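Local coordinates for acetyl-CoA hydrolase/transferase family protein (Porphyromonas gingivalis, PDB 2NVV) that probably acts as an acetyl-CoA hydrolase or acetate CoA-transferase and binds zinc, at residues 353-358 and 407-412; 359-364 and 414-419; 102-107 and 374-379. All coordinates share one frame; numbering follows the deposited sequence.

Interaction 1: 353-358 and 407-412. With ZN (zinc ion), chain H.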
# COMPACT_ATOMS: atom_id res chain seq x y z
N ALA A 353 -12.79 3.87 10.25
CA ALA A 353 -12.89 2.45 9.97
C ALA A 353 -14.33 2.01 10.14
O ALA A 353 -14.96 2.39 11.12
CB ALA A 353 -12.00 1.67 10.91
N LEU A 354 -14.87 1.25 9.18
CA LEU A 354 -16.25 0.76 9.30
C LEU A 354 -16.18 -0.23 10.42
O LEU A 354 -17.06 -0.29 11.29
CB LEU A 354 -16.72 0.04 8.05
CG LEU A 354 -16.98 0.86 6.79
CD1 LEU A 354 -17.84 0.03 5.84
CD2 LEU A 354 -17.67 2.17 7.16
N GLU A 355 -15.12 -1.02 10.39
CA GLU A 355 -14.86 -2.02 11.39
C GLU A 355 -13.36 -2.35 11.39
O GLU A 355 -12.65 -2.05 10.43
CB GLU A 355 -15.69 -3.28 11.12
CG GLU A 355 -15.13 -4.20 10.04
CD GLU A 355 -16.02 -5.40 9.82
OE1 GLU A 355 -16.86 -5.69 10.70
OE2 GLU A 355 -15.89 -6.06 8.77
N ALA A 356 -12.89 -2.95 12.47
CA ALA A 356 -11.48 -3.32 12.60
C ALA A 356 -11.43 -4.64 13.35
O ALA A 356 -12.37 -4.96 14.08
CB ALA A 356 -10.72 -2.25 13.38
N ASP A 357 -10.38 -5.42 13.16
CA ASP A 357 -10.27 -6.66 13.91
C ASP A 357 -9.10 -6.58 14.89
O ASP A 357 -8.26 -5.68 14.79
CB ASP A 357 -10.15 -7.90 13.00
CG ASP A 357 -8.91 -7.89 12.13
OD1 ASP A 357 -7.83 -7.48 12.62
OD2 ASP A 357 -9.01 -8.31 10.96
N ILE A 358 -9.07 -7.51 15.82
CA ILE A 358 -8.04 -7.55 16.86
C ILE A 358 -6.59 -7.67 16.39
O ILE A 358 -5.67 -7.61 17.20
CB ILE A 358 -8.36 -8.67 17.88
CG1 ILE A 358 -8.63 -9.99 17.16
CG2 ILE A 358 -9.60 -8.28 18.71
CD1 ILE A 358 -8.96 -11.17 18.07
N PRO A 407 -13.42 -10.40 15.32
CA PRO A 407 -12.31 -11.35 15.24
C PRO A 407 -11.53 -11.16 13.94
O PRO A 407 -10.30 -11.11 13.94
CB PRO A 407 -13.01 -12.70 15.31
CG PRO A 407 -14.21 -12.41 16.18
CD PRO A 407 -14.68 -11.08 15.65
N MSE A 408 -12.26 -11.07 12.83
CA MSE A 408 -11.68 -10.86 11.51
C MSE A 408 -12.60 -9.93 10.73
O MSE A 408 -13.82 -10.09 10.79
CB MSE A 408 -11.54 -12.17 10.75
CG MSE A 408 -10.76 -12.04 9.45
SE MSE A 408 -10.87 -13.58 8.26
CE MSE A 408 -9.45 -14.70 8.98
N VAL A 409 -12.03 -8.96 10.01
CA VAL A 409 -12.85 -8.04 9.23
C VAL A 409 -13.44 -8.77 8.02
O VAL A 409 -12.74 -9.52 7.33
CB VAL A 409 -12.04 -6.78 8.74
CG1 VAL A 409 -11.71 -5.88 9.91
CG2 VAL A 409 -10.78 -7.21 8.05
N ALA A 410 -14.73 -8.56 7.77
CA ALA A 410 -15.44 -9.18 6.66
C ALA A 410 -14.92 -8.72 5.30
O ALA A 410 -15.28 -9.29 4.27
CB ALA A 410 -16.93 -8.90 6.77
N HIS A 411 -14.08 -7.70 5.31
CA HIS A 411 -13.49 -7.16 4.09
C HIS A 411 -12.23 -6.42 4.46
O HIS A 411 -12.27 -5.50 5.28
CB HIS A 411 -14.45 -6.19 3.40
CG HIS A 411 -13.96 -5.70 2.08
ND1 HIS A 411 -13.95 -6.48 0.95
CD2 HIS A 411 -13.41 -4.51 1.72
CE1 HIS A 411 -13.43 -5.81 -0.05
NE2 HIS A 411 -13.09 -4.61 0.39
N HIS A 412 -11.10 -6.80 3.87
CA HIS A 412 -9.83 -6.16 4.16
C HIS A 412 -9.45 -5.04 3.19
O HIS A 412 -9.28 -5.27 2.00
CB HIS A 412 -8.70 -7.20 4.17
CG HIS A 412 -8.82 -8.23 5.25
ND1 HIS A 412 -7.85 -8.42 6.22
CD2 HIS A 412 -9.79 -9.15 5.49
CE1 HIS A 412 -8.22 -9.41 7.02
NE2 HIS A 412 -9.39 -9.87 6.60
ZN ZN H . -11.66 -3.31 -0.92
O HOH W 1 -9.74 -4.27 -0.55
O HOH W 2 -13.63 -1.97 -1.18

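Interaction 2: 359-364 and 414-419. With ZN (zinc ion), chain G.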
# COMPACT_ATOMS: atom_id res chain seq x y z
N PHE A 359 -6.38 -7.84 15.09
CA PHE A 359 -5.01 -7.95 14.60
C PHE A 359 -4.54 -6.72 13.84
O PHE A 359 -3.46 -6.72 13.24
CB PHE A 359 -4.87 -9.22 13.77
CG PHE A 359 -5.16 -10.46 14.55
CD1 PHE A 359 -6.33 -11.18 14.33
CD2 PHE A 359 -4.29 -10.87 15.56
CE1 PHE A 359 -6.65 -12.29 15.13
CE2 PHE A 359 -4.60 -11.98 16.36
CZ PHE A 359 -5.78 -12.69 16.14
N GLY A 360 -5.36 -5.67 13.87
CA GLY A 360 -5.01 -4.42 13.21
C GLY A 360 -5.42 -4.23 11.77
O GLY A 360 -4.94 -3.32 11.11
N ASN A 361 -6.30 -5.09 11.28
CA ASN A 361 -6.75 -5.00 9.90
C ASN A 361 -8.00 -4.13 9.88
O ASN A 361 -8.82 -4.21 10.79
CB ASN A 361 -7.05 -6.40 9.36
CG ASN A 361 -5.83 -7.29 9.41
OD1 ASN A 361 -4.94 -7.18 8.58
ND2 ASN A 361 -5.79 -8.16 10.40
N ILE A 362 -8.13 -3.30 8.84
CA ILE A 362 -9.26 -2.39 8.74
C ILE A 362 -10.12 -2.58 7.48
O ILE A 362 -9.62 -2.82 6.39
CB ILE A 362 -8.78 -0.89 8.81
CG1 ILE A 362 -8.63 -0.44 10.26
CG2 ILE A 362 -9.79 0.04 8.13
CD1 ILE A 362 -7.57 -1.12 11.03
N ASN A 363 -11.43 -2.47 7.68
CA ASN A 363 -12.42 -2.56 6.62
C ASN A 363 -13.00 -1.16 6.56
O ASN A 363 -13.50 -0.64 7.57
CB ASN A 363 -13.53 -3.56 7.00
CG ASN A 363 -14.70 -3.54 6.04
OD1 ASN A 363 -14.76 -2.75 5.11
ND2 ASN A 363 -15.66 -4.42 6.27
N SER A 364 -12.92 -0.52 5.40
CA SER A 364 -13.47 0.82 5.29
C SER A 364 -14.43 0.95 4.12
O SER A 364 -14.74 2.06 3.70
CB SER A 364 -12.36 1.87 5.19
OG SER A 364 -11.24 1.43 4.46
N HIS A 414 -7.18 -2.41 4.62
CA HIS A 414 -5.84 -2.06 5.12
C HIS A 414 -5.34 -3.21 5.98
O HIS A 414 -6.10 -3.74 6.79
CB HIS A 414 -5.90 -0.75 5.90
CG HIS A 414 -6.58 0.35 5.15
ND1 HIS A 414 -7.94 0.56 5.20
CD2 HIS A 414 -6.09 1.24 4.25
CE1 HIS A 414 -8.27 1.53 4.37
NE2 HIS A 414 -7.17 1.96 3.78
N SER A 415 -4.08 -3.60 5.81
CA SER A 415 -3.53 -4.71 6.55
C SER A 415 -2.70 -4.36 7.79
O SER A 415 -2.30 -3.20 7.99
CB SER A 415 -2.66 -5.57 5.64
OG SER A 415 -1.36 -5.03 5.53
N GLU A 416 -2.45 -5.39 8.60
CA GLU A 416 -1.67 -5.29 9.83
C GLU A 416 -0.33 -4.60 9.60
O GLU A 416 0.23 -4.00 10.52
CB GLU A 416 -1.42 -6.69 10.39
CG GLU A 416 -0.80 -7.66 9.39
CD GLU A 416 -0.37 -8.97 10.04
OE1 GLU A 416 -0.04 -9.94 9.31
OE2 GLU A 416 -0.36 -9.03 11.29
N HIS A 417 0.17 -4.68 8.38
CA HIS A 417 1.46 -4.09 8.02
C HIS A 417 1.37 -2.60 7.74
O HIS A 417 2.39 -1.93 7.64
CB HIS A 417 2.02 -4.78 6.78
CG HIS A 417 2.03 -6.27 6.88
ND1 HIS A 417 2.88 -6.96 7.72
CD2 HIS A 417 1.26 -7.21 6.28
CE1 HIS A 417 2.63 -8.25 7.65
NE2 HIS A 417 1.65 -8.43 6.79
N SER A 418 0.16 -2.09 7.62
CA SER A 418 -0.02 -0.68 7.32
C SER A 418 -0.68 0.12 8.42
O SER A 418 -0.44 1.32 8.54
CB SER A 418 -0.84 -0.54 6.02
OG SER A 418 -0.16 -1.10 4.92
N VAL A 419 -1.52 -0.52 9.22
CA VAL A 419 -2.21 0.16 10.30
C VAL A 419 -1.30 0.24 11.54
O VAL A 419 -0.94 -0.77 12.13
CB VAL A 419 -3.51 -0.58 10.66
CG1 VAL A 419 -4.32 0.24 11.64
CG2 VAL A 419 -4.31 -0.86 9.40
ZN ZN G . 0.40 -10.07 6.82
O HOH W 3 -1.56 -8.79 6.28

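Interaction 3: 102-107 and 374-379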
# COMPACT_ATOMS: atom_id res chain seq x y z
N ASP A 102 -13.64 0.55 -7.12
CA ASP A 102 -12.99 1.63 -6.39
C ASP A 102 -11.48 1.46 -6.43
O ASP A 102 -10.94 0.36 -6.22
CB ASP A 102 -13.50 1.71 -4.94
CG ASP A 102 -13.50 0.36 -4.22
OD1 ASP A 102 -13.37 0.35 -2.97
OD2 ASP A 102 -13.63 -0.69 -4.89
N LEU A 103 -10.78 2.57 -6.69
CA LEU A 103 -9.33 2.55 -6.81
C LEU A 103 -8.68 3.49 -5.83
O LEU A 103 -9.35 4.32 -5.23
CB LEU A 103 -8.93 2.96 -8.22
CG LEU A 103 -9.60 2.27 -9.40
CD1 LEU A 103 -9.36 3.08 -10.66
CD2 LEU A 103 -9.07 0.86 -9.53
N HIS A 104 -7.37 3.36 -5.67
CA HIS A 104 -6.62 4.27 -4.81
C HIS A 104 -6.70 5.54 -5.65
O HIS A 104 -6.28 5.55 -6.81
CB HIS A 104 -5.16 3.81 -4.66
CG HIS A 104 -5.01 2.54 -3.88
ND1 HIS A 104 -5.47 2.39 -2.59
CD2 HIS A 104 -4.42 1.36 -4.21
CE1 HIS A 104 -5.17 1.18 -2.15
NE2 HIS A 104 -4.54 0.53 -3.12
N LEU A 105 -7.23 6.61 -5.06
CA LEU A 105 -7.41 7.86 -5.79
C LEU A 105 -6.19 8.42 -6.51
O LEU A 105 -6.29 8.90 -7.63
CB LEU A 105 -8.02 8.91 -4.86
CG LEU A 105 -9.38 8.52 -4.28
CD1 LEU A 105 -9.99 9.72 -3.57
CD2 LEU A 105 -10.31 8.02 -5.39
N SER A 106 -5.03 8.36 -5.88
CA SER A 106 -3.82 8.92 -6.50
C SER A 106 -3.39 8.23 -7.80
O SER A 106 -2.56 8.77 -8.53
CB SER A 106 -2.65 8.87 -5.52
OG SER A 106 -2.15 7.55 -5.39
N THR A 107 -3.94 7.05 -8.09
CA THR A 107 -3.52 6.30 -9.27
C THR A 107 -4.33 6.42 -10.55
O THR A 107 -3.83 6.05 -11.61
CB THR A 107 -3.39 4.80 -8.96
OG1 THR A 107 -4.69 4.25 -8.71
CG2 THR A 107 -2.55 4.59 -7.72
N ASN A 374 -18.76 3.32 0.06
CA ASN A 374 -18.35 4.44 -0.78
C ASN A 374 -17.21 3.98 -1.69
O ASN A 374 -17.35 3.90 -2.90
CB ASN A 374 -17.88 5.61 0.08
CG ASN A 374 -19.02 6.33 0.77
OD1 ASN A 374 -18.79 7.18 1.63
ND2 ASN A 374 -20.24 6.01 0.39
N GLY A 375 -16.08 3.66 -1.07
CA GLY A 375 -14.92 3.21 -1.82
C GLY A 375 -13.71 3.36 -0.93
O GLY A 375 -13.76 4.10 0.06
N ILE A 376 -12.62 2.67 -1.26
CA ILE A 376 -11.41 2.74 -0.45
C ILE A 376 -10.92 4.18 -0.40
O ILE A 376 -10.27 4.59 0.57
CB ILE A 376 -10.29 1.82 -1.00
CG1 ILE A 376 -9.15 1.75 0.02
CG2 ILE A 376 -9.78 2.34 -2.34
CD1 ILE A 376 -8.09 0.73 -0.29
N GLY A 377 -11.25 4.95 -1.43
CA GLY A 377 -10.85 6.35 -1.47
C GLY A 377 -9.34 6.54 -1.44
O GLY A 377 -8.60 5.83 -2.12
N GLY A 378 -8.89 7.52 -0.67
CA GLY A 378 -7.47 7.78 -0.55
C GLY A 378 -6.92 7.27 0.77
O GLY A 378 -5.79 7.56 1.11
N SER A 379 -7.71 6.49 1.50
CA SER A 379 -7.25 5.96 2.78
C SER A 379 -6.03 5.07 2.61
O SER A 379 -5.19 4.99 3.49
CB SER A 379 -8.37 5.18 3.48
OG SER A 379 -8.79 4.09 2.71
O HOH W 4 -11.71 4.90 -4.24

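Interaction 1: 353-358 and 407-412
Val-409 wedges its two methyls against strand 355-357, and this is the close-packed part of the contact. CG1 presses on the strand backbone, 3.5 Å from Asp-357 N, while CG2 lies 3.6 Å from Asp-357 OD2 and also covers one face of the His-412 ring. A branched side chain suits this spot because it can fill both directions at once. Two acidic side chains of the strand reach across to the loop backbone. Asp-357 OD2 accepts Val-409 N at 3.2 Å through its anti lone pair, while OD1 of the same carboxylate is held by Phe-359 N and Asn-361 ND2. Glu-355, with CG set between backbone N and carbonyl carbon (chi1 80°) and an extended chain beyond, carries OE2 to within 2.9 Å of Ala-410 N. That donor comes from above the carboxylate plane, and Asn-363 ND2 is a second partner of OE2. Past Ala-410 the contact thins out: His-411 hardly touches the strand and directs NE2 to a zinc ion, 2.3 Å away, that also carries waters 1 and 2. Asp-413 and, from the second subunit, Glu-416 and His-417 complete this site: an intersubunit zinc site whose histidine leaves a loop moored by carboxylates to a beta strand.

Interaction 2: 359-364 and 414-419
Ile-362 and His-414 form a single antiparallel bridge, a hydrogen-bonded pair in which Ile-362 N donates to His-414 O at 2.9 Å and His-414 N returns a bond to Ile-362 O at 3.0 Å. Beside it, Ile-362 CG2 lies 3.5 Å from His-414 ND1, approaching the ring obliquely, and Ile-362 CD1 meets Val-419 CG1 at 3.6 Å, an oily patch suited to branched side chains. Ser-364 OG lies at the edge of the His-414 ring, in its plane. Further along, Gly-360 has backbone angles (phi 90°) at which a beta carbon would be jammed against the preceding carbonyl, so the turn into the strand calls for glycine. Asn-361 OD1 takes a weak bond from Glu-416 N, and its ND2 is bound to Asp-357.

Glu-416 links this backbone to the metal. Its CB sits 3.5 Å from Phe-359 O; CG, placed between backbone N and carbonyl carbon (chi1 54°), lies over one face of the His-417 ring; beyond it the extended chain divides at CD. OE1 binds zinc at 2.5 Å, while OE2 forms a salt bridge with Arg-439, which also bonds Phe-359 O and so would steady the carboxylate. His-417 adds NE2 at 2.1 Å from the zinc, and its backbone N donates to Ser-415 OG at 3.3 Å. With water 3, and His-411 and Asp-413 of the second subunit, these two ligands build a zinc site shared across the dimer, presented on an ST turn.

Interaction 3: 102-107 and 374-379
The type II' beta turn from Ile-376 to Ser-379 leads into helix 379-385 with Gly-378 at the N-cap, and Asp-102 to Leu-105 run along it; the touching parts, 102-105 and 375-378, run 17° apart in direction. Asn-374 and Gly-378 are predicted to bind CoA, and Leu-105 also touches Glu-284, the predicted thioester-forming residue, so the contact probably lines the active site. Glycine suits two positions for different reasons: a beta carbon on Gly-375 would point at Asp-102 CB and sit tight against it, whereas Gly-377 takes the positive phi (60°) that the turn requires. Asp-102, its CG between backbone N and carbonyl carbon (chi1 49°), brings OD1 to 3.0 Å from Ile-376 N and accepts with the anti lone pair. Ile-376 spreads its branches over the other segment: CG2 lies 3.5 Å from Leu-103 O, and CD1 reaches His-104 CE1 at 3.5 Å. Leu-105 lays CG and CD1 on the bare backbone of Gly-377 and Gly-378, while its N makes a weak bond to Gly-377 O. His-417 of the second subunit bonds to Asp-102 O and packs on Ile-376. Water 4 bridges the backbones, donating to Leu-103 O at 2.6 Å and accepting from Gly-377 N at 2.8 Å.

How the interactions relate
Starting from the N terminus, 102-107 opens the longest loop, which interaction 3 closes after 266 intervening residues at 374-379, joining the N-terminal family region to the C-terminal one. Within that span 353-358 and 359-364 follow each other as neighbouring parts of one sheet; their partners, 407-412 and 414-419, come after 374-379, in the loop before strand 421-424. Every pair of contacts therefore crosses and none nests. Interactions 1 and 2 touch directly, with Leu-354 N near Asn-363 O. Interaction 2 also reaches interaction 3, where His-414 meets Ser-379, whereas interactions 1 and 3 do not touch. All three border the second subunit, and interactions 1 and 2 each supply ligands to a different zinc ion, each shared with that subunit.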